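Local coordinates for nitrate regulatory protein (Klebsiella oxytoca, PDB 4AKK), which responds to nitrate and nitrite by binding the terminator in the nasF operon leader RNA and letting transcription read through, at residues S67-M72 and E104-F109; I82-G87 and R146-A151; L257-L262 and C284-R289. All blocks are in the same frame, centred on the assembly; numbering follows the deposited sequence.

Contact 1 (S67-M72 and E104-F109); sequences SALVHM and EQLTRF
One face of the F109 ring is covered by L69, whose CD2 stands 4.2 Å from the ring centroid and 26° off the ring normal, a CH-pi contact over the face. The same methyl rests against the root of the ring, 3.9 Å from F109 CG, and meets L106 CD2 at an equal 3.9 Å. CG of L69, anti to the backbone N (chi1 177°), lies toward the other helix; of the two methyls it carries, CD1 lies 4.0 Å from both Q105 CB and L106 CG. The L69 and Q105 side chains run past one another with opposed directions, L69 CA coming within 4.0 Å of Q105 CB. One turn further on, M72 CG presses on Q105 CG at 3.6 Å, while on the other side of L69 in sequence A68 CB touches the amide end of Q105 at OE1, 3.8 Å away. Q105 thus works through its aliphatic part against L69 and M72 and through its amide against A68. L166 of helix 152-167 also packs on both L69 and F109. The two segment axes approach to 9.0 Å at 158° between their directions, the near-antiparallel packing of consecutive helices in an up-and-down bundle, here in the nitrate- and nitrite-sensing NIT domain.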
loop_
_atom_site.group_PDB
_atom_site.type_symbol
_atom_site.label_atom_id
_atom_site.label_comp_id
_atom_site.label_asym_id
_atom_site.label_seq_id
_atom_site.Cartn_x
_atom_site.Cartn_y
_atom_site.Cartn_z
ATOM N N SER A 67 12.614 -17.152 -10.402
ATOM C CA SER A 67 11.556 -17.452 -11.349
ATOM C C SER A 67 11.626 -18.885 -11.867
ATOM O O SER A 67 10.603 -19.566 -11.971
ATOM C CB SER A 67 11.624 -16.494 -12.529
ATOM O OG SER A 67 10.670 -16.853 -13.512
ATOM N N ALA A 68 12.831 -19.331 -12.205
ATOM C CA ALA A 68 13.013 -20.661 -12.774
ATOM C C ALA A 68 12.758 -21.745 -11.736
ATOM O O ALA A 68 12.117 -22.756 -12.024
ATOM C CB ALA A 68 14.417 -20.808 -13.360
ATOM N N LEU A 69 13.278 -21.537 -10.532
ATOM C CA LEU A 69 13.057 -22.478 -9.442
ATOM C C LEU A 69 11.562 -22.589 -9.121
ATOM O O LEU A 69 11.038 -23.677 -8.942
ATOM C CB LEU A 69 13.839 -22.047 -8.200
ATOM C CG LEU A 69 13.664 -22.895 -6.937
ATOM C CD1 LEU A 69 14.051 -24.339 -7.197
ATOM C CD2 LEU A 69 14.473 -22.323 -5.783
ATOM N N VAL A 70 10.885 -21.450 -9.068
ATOM C CA VAL A 70 9.461 -21.424 -8.771
ATOM C C VAL A 70 8.718 -22.194 -9.850
ATOM O O VAL A 70 7.792 -22.942 -9.561
ATOM C CB VAL A 70 8.929 -19.968 -8.653
ATOM C CG1 VAL A 70 7.405 -19.915 -8.827
ATOM C CG2 VAL A 70 9.352 -19.360 -7.315
ATOM N N HIS A 71 9.144 -22.030 -11.097
ATOM C CA HIS A 71 8.475 -22.710 -12.194
ATOM C C HIS A 71 8.601 -24.238 -12.085
ATOM O O HIS A 71 7.612 -24.970 -12.226
ATOM C CB HIS A 71 8.976 -22.214 -13.560
ATOM C CG HIS A 71 8.310 -22.898 -14.713
ATOM N ND1 HIS A 71 7.032 -22.585 -15.127
ATOM C CD2 HIS A 71 8.729 -23.907 -15.516
ATOM C CE1 HIS A 71 6.696 -23.362 -16.141
ATOM N NE2 HIS A 71 7.709 -24.174 -16.397
ATOM N N MET A 72 9.814 -24.715 -11.828
ATOM C CA MET A 72 10.032 -26.144 -11.643
ATOM C C MET A 72 9.236 -26.678 -10.444
ATOM O O MET A 72 8.675 -27.772 -10.502
ATOM C CB MET A 72 11.524 -26.462 -11.474
ATOM C CG MET A 72 12.417 -26.167 -12.704
ATOM S SD MET A 72 11.781 -26.409 -14.402
ATOM C CE MET A 72 10.669 -27.799 -14.305
ATOM N N GLU A 104 18.247 -29.296 -9.908
ATOM C CA GLU A 104 19.113 -28.578 -10.833
ATOM C C GLU A 104 18.991 -27.063 -10.666
ATOM O O GLU A 104 20.000 -26.350 -10.656
ATOM C CB GLU A 104 18.784 -28.989 -12.268
ATOM C CG GLU A 104 19.240 -28.021 -13.349
ATOM C CD GLU A 104 18.907 -28.533 -14.741
ATOM O OE1 GLU A 104 18.882 -29.769 -14.917
ATOM O OE2 GLU A 104 18.665 -27.708 -15.650
ATOM N N GLN A 105 17.764 -26.566 -10.529
ATOM C CA GLN A 105 17.572 -25.131 -10.326
ATOM C C GLN A 105 17.988 -24.666 -8.923
ATOM O O GLN A 105 18.437 -23.536 -8.750
ATOM C CB GLN A 105 16.126 -24.713 -10.620
ATOM C CG GLN A 105 15.704 -24.931 -12.066
ATOM C CD GLN A 105 16.624 -24.239 -13.060
ATOM O OE1 GLN A 105 17.302 -23.264 -12.726
ATOM N NE2 GLN A 105 16.649 -24.743 -14.291
ATOM N N LEU A 106 17.831 -25.527 -7.924
ATOM C CA LEU A 106 18.235 -25.187 -6.562
ATOM C C LEU A 106 19.712 -24.827 -6.518
ATOM O O LEU A 106 20.123 -23.862 -5.866
ATOM C CB LEU A 106 17.966 -26.358 -5.617
ATOM C CG LEU A 106 16.611 -26.380 -4.908
ATOM C CD1 LEU A 106 16.442 -27.672 -4.094
ATOM C CD2 LEU A 106 16.445 -25.144 -4.032
ATOM N N THR A 107 20.511 -25.638 -7.198
ATOM C CA THR A 107 21.934 -25.388 -7.339
ATOM C C THR A 107 22.199 -24.007 -7.922
ATOM O O THR A 107 23.006 -23.249 -7.392
ATOM C CB THR A 107 22.564 -26.439 -8.266
ATOM O OG1 THR A 107 22.324 -27.739 -7.721
ATOM C CG2 THR A 107 24.068 -26.207 -8.417
ATOM N N ARG A 108 21.525 -23.692 -9.024
ATOM C CA ARG A 108 21.679 -22.391 -9.657
ATOM C C ARG A 108 21.191 -21.264 -8.739
ATOM O O ARG A 108 21.786 -20.188 -8.701
ATOM C CB ARG A 108 20.910 -22.347 -10.973
ATOM C CG ARG A 108 21.475 -23.246 -12.086
ATOM C CD ARG A 108 20.465 -23.372 -13.225
ATOM N NE ARG A 108 21.062 -23.832 -14.475
ATOM C CZ ARG A 108 21.447 -23.020 -15.458
ATOM N NH1 ARG A 108 21.300 -21.704 -15.334
ATOM N NH2 ARG A 108 21.981 -23.521 -16.566
ATOM N N PHE A 109 20.107 -21.514 -8.010
ATOM C CA PHE A 109 19.550 -20.535 -7.072
ATOM C C PHE A 109 20.537 -20.241 -5.949
ATOM O O PHE A 109 20.779 -19.078 -5.603
ATOM C CB PHE A 109 18.229 -21.048 -6.487
ATOM C CG PHE A 109 17.718 -20.250 -5.305
ATOM C CD1 PHE A 109 17.198 -18.969 -5.479
ATOM C CD2 PHE A 109 17.730 -20.792 -4.030
ATOM C CE1 PHE A 109 16.715 -18.237 -4.397
ATOM C CE2 PHE A 109 17.252 -20.065 -2.932
ATOM C CZ PHE A 109 16.742 -18.789 -3.118
#

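Contact 2 (I82-G87 and R146-A151)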
loop_
_atom_site.group_PDB
_atom_site.type_symbol
_atom_site.label_atom_id
_atom_site.label_comp_id
_atom_site.label_asym_id
_atom_site.label_seq_id
_atom_site.Cartn_x
_atom_site.Cartn_y
_atom_site.Cartn_z
ATOM N N ILE A 82 -1.316 -35.089 -9.289
ATOM C CA ILE A 82 -1.967 -36.098 -10.131
ATOM C C ILE A 82 -1.594 -37.504 -9.658
ATOM O O ILE A 82 -2.432 -38.395 -9.590
ATOM C CB ILE A 82 -1.621 -35.934 -11.634
ATOM C CG1 ILE A 82 -2.031 -34.551 -12.144
ATOM C CG2 ILE A 82 -2.345 -36.988 -12.460
ATOM C CD1 ILE A 82 -3.540 -34.362 -12.228
ATOM N N TRP A 83 -0.325 -37.686 -9.330
ATOM C CA TRP A 83 0.123 -38.895 -8.665
ATOM C C TRP A 83 -0.761 -39.229 -7.463
ATOM O O TRP A 83 -1.263 -40.347 -7.359
ATOM C CB TRP A 83 1.584 -38.730 -8.249
ATOM C CG TRP A 83 2.083 -39.777 -7.344
ATOM C CD1 TRP A 83 2.359 -39.644 -6.017
ATOM C CD2 TRP A 83 2.375 -41.137 -7.682
ATOM N NE1 TRP A 83 2.804 -40.835 -5.506
ATOM C CE2 TRP A 83 2.825 -41.770 -6.505
ATOM C CE3 TRP A 83 2.300 -41.880 -8.863
ATOM C CZ2 TRP A 83 3.204 -43.117 -6.473
ATOM C CZ3 TRP A 83 2.675 -43.221 -8.830
ATOM C CH2 TRP A 83 3.118 -43.823 -7.641
ATOM N N LEU A 84 -0.971 -38.261 -6.562
ATOM C CA LEU A 84 -1.758 -38.527 -5.352
ATOM C C LEU A 84 -3.259 -38.732 -5.623
ATOM O O LEU A 84 -3.848 -39.694 -5.136
ATOM C CB LEU A 84 -1.523 -37.447 -4.283
ATOM C CG LEU A 84 -0.103 -37.351 -3.703
ATOM C CD1 LEU A 84 0.111 -36.032 -2.957
ATOM C CD2 LEU A 84 0.243 -38.554 -2.804
ATOM N N CYS A 85 -3.865 -37.848 -6.413
ATOM C CA CYS A 85 -5.294 -37.945 -6.744
ATOM C C CYS A 85 -5.648 -39.179 -7.580
ATOM O O CYS A 85 -6.803 -39.614 -7.592
ATOM C CB CYS A 85 -5.756 -36.709 -7.525
ATOM S SG CYS A 85 -5.784 -35.130 -6.623
ATOM N N SER A 86 -4.670 -39.721 -8.302
ATOM C CA SER A 86 -4.892 -40.930 -9.101
ATOM C C SER A 86 -4.506 -42.189 -8.329
ATOM O O SER A 86 -4.439 -43.281 -8.894
ATOM C CB SER A 86 -4.103 -40.872 -10.410
ATOM O OG SER A 86 -2.738 -41.162 -10.163
ATOM N N GLY A 87 -4.241 -42.029 -7.037
ATOM C CA GLY A 87 -3.881 -43.157 -6.197
ATOM C C GLY A 87 -2.633 -43.895 -6.642
ATOM O O GLY A 87 -2.576 -45.123 -6.573
ATOM N N ARG A 146 5.806 -39.900 -2.643
ATOM C CA ARG A 146 6.018 -41.236 -3.226
ATOM C C ARG A 146 5.224 -42.315 -2.502
ATOM O O ARG A 146 4.496 -43.089 -3.125
ATOM C CB ARG A 146 7.491 -41.631 -3.200
ATOM C CG ARG A 146 8.399 -40.627 -3.847
ATOM C CD ARG A 146 9.769 -41.218 -4.082
ATOM N NE ARG A 146 10.795 -40.194 -3.944
ATOM C CZ ARG A 146 11.571 -40.072 -2.876
ATOM N NH1 ARG A 146 11.446 -40.927 -1.866
ATOM N NH2 ARG A 146 12.478 -39.105 -2.827
ATOM N N ASP A 147 5.371 -42.357 -1.183
ATOM C CA ASP A 147 4.704 -43.359 -0.360
ATOM C C ASP A 147 3.213 -43.070 -0.257
ATOM O O ASP A 147 2.465 -43.842 0.332
ATOM C CB ASP A 147 5.328 -43.398 1.038
ATOM C CG ASP A 147 6.828 -43.628 0.995
ATOM O OD1 ASP A 147 7.314 -44.056 -0.068
ATOM O OD2 ASP A 147 7.519 -43.387 2.010
ATOM N N ARG A 148 2.788 -41.950 -0.835
ATOM C CA ARG A 148 1.393 -41.540 -0.756
ATOM C C ARG A 148 0.912 -41.488 0.701
ATOM O O ARG A 148 -0.242 -41.818 1.007
ATOM C CB ARG A 148 0.524 -42.468 -1.607
ATOM C CG ARG A 148 1.083 -42.668 -3.040
ATOM C CD ARG A 148 0.320 -43.734 -3.828
ATOM N NE ARG A 148 -1.112 -43.502 -3.735
ATOM C CZ ARG A 148 -2.003 -44.409 -3.359
ATOM N NH1 ARG A 148 -1.627 -45.650 -3.074
ATOM N NH2 ARG A 148 -3.286 -44.074 -3.290
ATOM N N GLU A 149 1.806 -41.066 1.595
ATOM C CA GLU A 149 1.477 -40.914 3.015
ATOM C C GLU A 149 1.188 -39.453 3.341
ATOM O O GLU A 149 1.579 -38.942 4.394
ATOM C CB GLU A 149 2.608 -41.456 3.888
ATOM C CG GLU A 149 2.753 -42.977 3.787
ATOM C CD GLU A 149 3.871 -43.537 4.656
ATOM O OE1 GLU A 149 4.518 -42.760 5.393
ATOM O OE2 GLU A 149 4.104 -44.763 4.592
ATOM N N ILE A 150 0.512 -38.785 2.418
ATOM C CA ILE A 150 0.139 -37.387 2.588
ATOM C C ILE A 150 -1.010 -37.141 1.632
ATOM O O ILE A 150 -1.098 -37.801 0.602
ATOM C CB ILE A 150 1.317 -36.442 2.272
ATOM C CG1 ILE A 150 0.946 -34.990 2.584
ATOM C CG2 ILE A 150 1.773 -36.584 0.808
ATOM C CD1 ILE A 150 2.130 -34.016 2.454
ATOM N N ALA A 151 -1.913 -36.233 1.976
ATOM C CA ALA A 151 -3.039 -35.944 1.085
ATOM C C ALA A 151 -2.640 -34.924 0.015
ATOM O O ALA A 151 -1.730 -34.125 0.221
ATOM C CB ALA A 151 -4.233 -35.444 1.871
HETATM O O HOH W 1 -3.005 -41.002 -3.018
#
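L84 O accepts a hydrogen bond from a bridging water at 2.6 Å, and the same water accepts from R148 NH2 at 3.1 Å, linking the last turn of one helix to the arginine that follows another. Just beyond L84, G87 with its positive phi is the C-prime residue of a Schellman motif, and the G87 peptide is where the R148 guanidinium lies: G87 O sits 3.3 Å above the guanidinium plane, over its centre, and R148 NH2 packs 3.1 Å from G87 CA. The bend at chi3 (49°) turns the R148 NE toward G87, while CG further back packs 3.5 Å from W83 NE1. Ring and guanidinium planes stand 89° apart. R146 O approaches the indole edge in its plane, 3.6 Å from W83 CZ2, but the indole N-H is hydrogen-bonded to V145 O. L84 meets the loop after helix 138-147, its CD2 3.7 Å from I150 O and near R148 CA, its CD1 against I150 CG2. R148 itself has positive phi and closes a second Schellman motif, so two helix ends meet here. The contact lies at the surface, with W83 reaching A92 and C95 of helix 92-117 and L84 resting on A152 and A155 of helix 152-167.

Contact 3 (L257-L262 and C284-R289)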
loop_
_atom_site.group_PDB
_atom_site.type_symbol
_atom_site.label_atom_id
_atom_site.label_comp_id
_atom_site.label_asym_id
_atom_site.label_seq_id
_atom_site.Cartn_x
_atom_site.Cartn_y
_atom_site.Cartn_z
ATOM N N LEU A 257 -11.573 -21.000 -23.524
ATOM C CA LEU A 257 -12.996 -21.319 -23.427
ATOM C C LEU A 257 -13.225 -22.579 -22.572
ATOM O O LEU A 257 -14.170 -22.663 -21.771
ATOM C CB LEU A 257 -13.570 -21.507 -24.840
ATOM C CG LEU A 257 -15.085 -21.439 -25.031
ATOM C CD1 LEU A 257 -15.681 -22.818 -24.989
ATOM C CD2 LEU A 257 -15.731 -20.539 -23.978
ATOM N N GLU A 258 -12.354 -23.563 -22.741
ATOM C CA GLU A 258 -12.501 -24.798 -21.986
ATOM C C GLU A 258 -12.327 -24.537 -20.486
ATOM O O GLU A 258 -13.154 -24.956 -19.686
ATOM C CB GLU A 258 -11.519 -25.866 -22.466
ATOM C CG GLU A 258 -11.782 -27.230 -21.849
ATOM C CD GLU A 258 -10.873 -28.314 -22.400
ATOM O OE1 GLU A 258 -9.806 -27.971 -22.948
ATOM O OE2 GLU A 258 -11.225 -29.507 -22.272
ATOM N N ILE A 259 -11.260 -23.836 -20.111
ATOM C CA ILE A 259 -11.061 -23.456 -18.709
ATOM C C ILE A 259 -12.229 -22.626 -18.174
ATOM O O ILE A 259 -12.700 -22.842 -17.062
ATOM C CB ILE A 259 -9.746 -22.696 -18.500
ATOM C CG1 ILE A 259 -8.567 -23.642 -18.749
ATOM C CG2 ILE A 259 -9.700 -22.107 -17.082
ATOM C CD1 ILE A 259 -7.193 -22.982 -18.758
ATOM N N GLU A 260 -12.705 -21.683 -18.974
ATOM C CA GLU A 260 -13.824 -20.863 -18.552
ATOM C C GLU A 260 -15.085 -21.679 -18.287
ATOM O O GLU A 260 -15.795 -21.434 -17.312
ATOM C CB GLU A 260 -14.082 -19.736 -19.553
ATOM C CG GLU A 260 -13.245 -18.493 -19.276
ATOM C CD GLU A 260 -13.254 -17.501 -20.431
ATOM O OE1 GLU A 260 -13.992 -17.730 -21.415
ATOM O OE2 GLU A 260 -12.517 -16.492 -20.352
ATOM N N GLN A 261 -15.357 -22.656 -19.145
ATOM C CA GLN A 261 -16.522 -23.523 -18.953
ATOM C C GLN A 261 -16.384 -24.389 -17.713
ATOM O O GLN A 261 -17.344 -24.591 -16.963
ATOM C CB GLN A 261 -16.720 -24.433 -20.160
ATOM C CG GLN A 261 -17.002 -23.697 -21.452
ATOM C CD GLN A 261 -16.993 -24.640 -22.652
ATOM O OE1 GLN A 261 -16.200 -25.581 -22.709
ATOM N NE2 GLN A 261 -17.874 -24.390 -23.614
ATOM N N LEU A 262 -15.187 -24.934 -17.518
ATOM C CA LEU A 262 -14.939 -25.773 -16.350
ATOM C C LEU A 262 -15.003 -24.956 -15.047
ATOM O O LEU A 262 -15.421 -25.463 -14.017
ATOM C CB LEU A 262 -13.607 -26.518 -16.493
ATOM C CG LEU A 262 -13.616 -27.611 -17.581
ATOM C CD1 LEU A 262 -12.227 -28.202 -17.835
ATOM C CD2 LEU A 262 -14.589 -28.699 -17.196
ATOM N N CYS A 284 -4.766 -30.652 -17.757
ATOM C CA CYS A 284 -4.027 -30.515 -19.005
ATOM C C CYS A 284 -4.242 -29.157 -19.632
ATOM O O CYS A 284 -3.281 -28.508 -20.051
ATOM C CB CYS A 284 -4.388 -31.638 -19.987
ATOM S SG CYS A 284 -3.755 -33.258 -19.441
ATOM N N ALA A 285 -5.499 -28.724 -19.693
ATOM C CA ALA A 285 -5.784 -27.382 -20.177
ATOM C C ALA A 285 -5.014 -26.337 -19.367
ATOM O O ALA A 285 -4.439 -25.407 -19.935
ATOM C CB ALA A 285 -7.282 -27.102 -20.142
ATOM N N GLN A 286 -4.999 -26.486 -18.043
ATOM C CA GLN A 286 -4.341 -25.496 -17.176
ATOM C C GLN A 286 -2.830 -25.557 -17.362
ATOM O O GLN A 286 -2.154 -24.545 -17.337
ATOM C CB GLN A 286 -4.670 -25.753 -15.699
ATOM C CG GLN A 286 -6.103 -25.474 -15.320
ATOM C CD GLN A 286 -6.388 -23.990 -15.165
ATOM O OE1 GLN A 286 -5.512 -23.148 -15.385
ATOM N NE2 GLN A 286 -7.622 -23.660 -14.786
ATOM N N THR A 287 -2.302 -26.759 -17.541
ATOM C CA THR A 287 -0.867 -26.905 -17.736
ATOM C C THR A 287 -0.391 -26.239 -19.038
ATOM O O THR A 287 0.712 -25.695 -19.090
ATOM C CB THR A 287 -0.469 -28.371 -17.730
ATOM O OG1 THR A 287 -0.898 -28.958 -16.500
ATOM C CG2 THR A 287 1.050 -28.527 -17.891
ATOM N N GLN A 288 -1.216 -26.273 -20.081
ATOM C CA GLN A 288 -0.856 -25.611 -21.341
ATOM C C GLN A 288 -0.886 -24.097 -21.147
ATOM O O GLN A 288 -0.039 -23.350 -21.657
ATOM C CB GLN A 288 -1.814 -26.001 -22.464
ATOM C CG GLN A 288 -1.609 -25.156 -23.737
ATOM C CD GLN A 288 -2.320 -25.719 -24.959
ATOM O OE1 GLN A 288 -1.684 -26.270 -25.861
ATOM N NE2 GLN A 288 -3.642 -25.583 -24.996
ATOM N N ARG A 289 -1.882 -23.659 -20.390
ATOM C CA ARG A 289 -2.011 -22.263 -20.008
ATOM C C ARG A 289 -0.781 -21.769 -19.256
ATOM O O ARG A 289 -0.279 -20.694 -19.530
ATOM C CB ARG A 289 -3.253 -22.090 -19.144
ATOM C CG ARG A 289 -3.534 -20.674 -18.722
ATOM C CD ARG A 289 -4.586 -20.680 -17.643
ATOM N NE ARG A 289 -4.853 -19.348 -17.109
ATOM C CZ ARG A 289 -5.397 -19.129 -15.917
ATOM N NH1 ARG A 289 -5.708 -20.161 -15.135
ATOM N NH2 ARG A 289 -5.630 -17.883 -15.505
#
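The segments 257-262 and 284-289 run at 130° to each other, their axes 9.9 Å apart at closest, with I259 and A285 facing each other at the nearest CA atoms. I259 carries the contact: it touches A285, Q286 and R289. Its CG1, anti to the carbonyl carbon (chi1 -67°), lies against A285 CB at 3.9 Å, and its CG2 approaches Q286 NE2 at 3.5 Å. A chi2 of 172° extends CD1 onward to R289 CD at 3.7 Å, the two side chains crossing at about a right angle. Q286 and R289 are joined within their own helix: R289 NH1 donates to Q286 OE1 at 3.0 Å, on a lone pair and in the guanidinium plane. That bond helps hold the two side chains together; CD1 of I259 lies against CB and CD of R289 and the amide of Q286. Beside it, E258 OE1 touches A285 CB at 3.9 Å. R289 has further partners, a salt bridge to E202 and a hydrogen bond to Q230. The contact thus joins the short helix 257-267 to the long helix 277-312, with helix 180-212 packed against both through I259, L262, Q286 and R289.

Following the chain from the N terminus, helix 56-85 supplies the first segment of contact 1 and then that of contact 2. The chain turns back along helix 92-117, whose 104-109 closes contact 1, an antiparallel hairpin of helices. Contact 2 closes later, where the end of helix 138-147 and the following turn return to the C-terminal end of helix 56-85, so the two contacts cross along the chain. Their nearest atoms are about 12 Å apart. Contact 3 opens only after both have closed and joins helix 257-267 to helix 277-312, a separate short-range return. It stays about 7 Å, nearest atoms, from each of the others. All three belong to the nitrate- and nitrite-sensing NIT part of the protein.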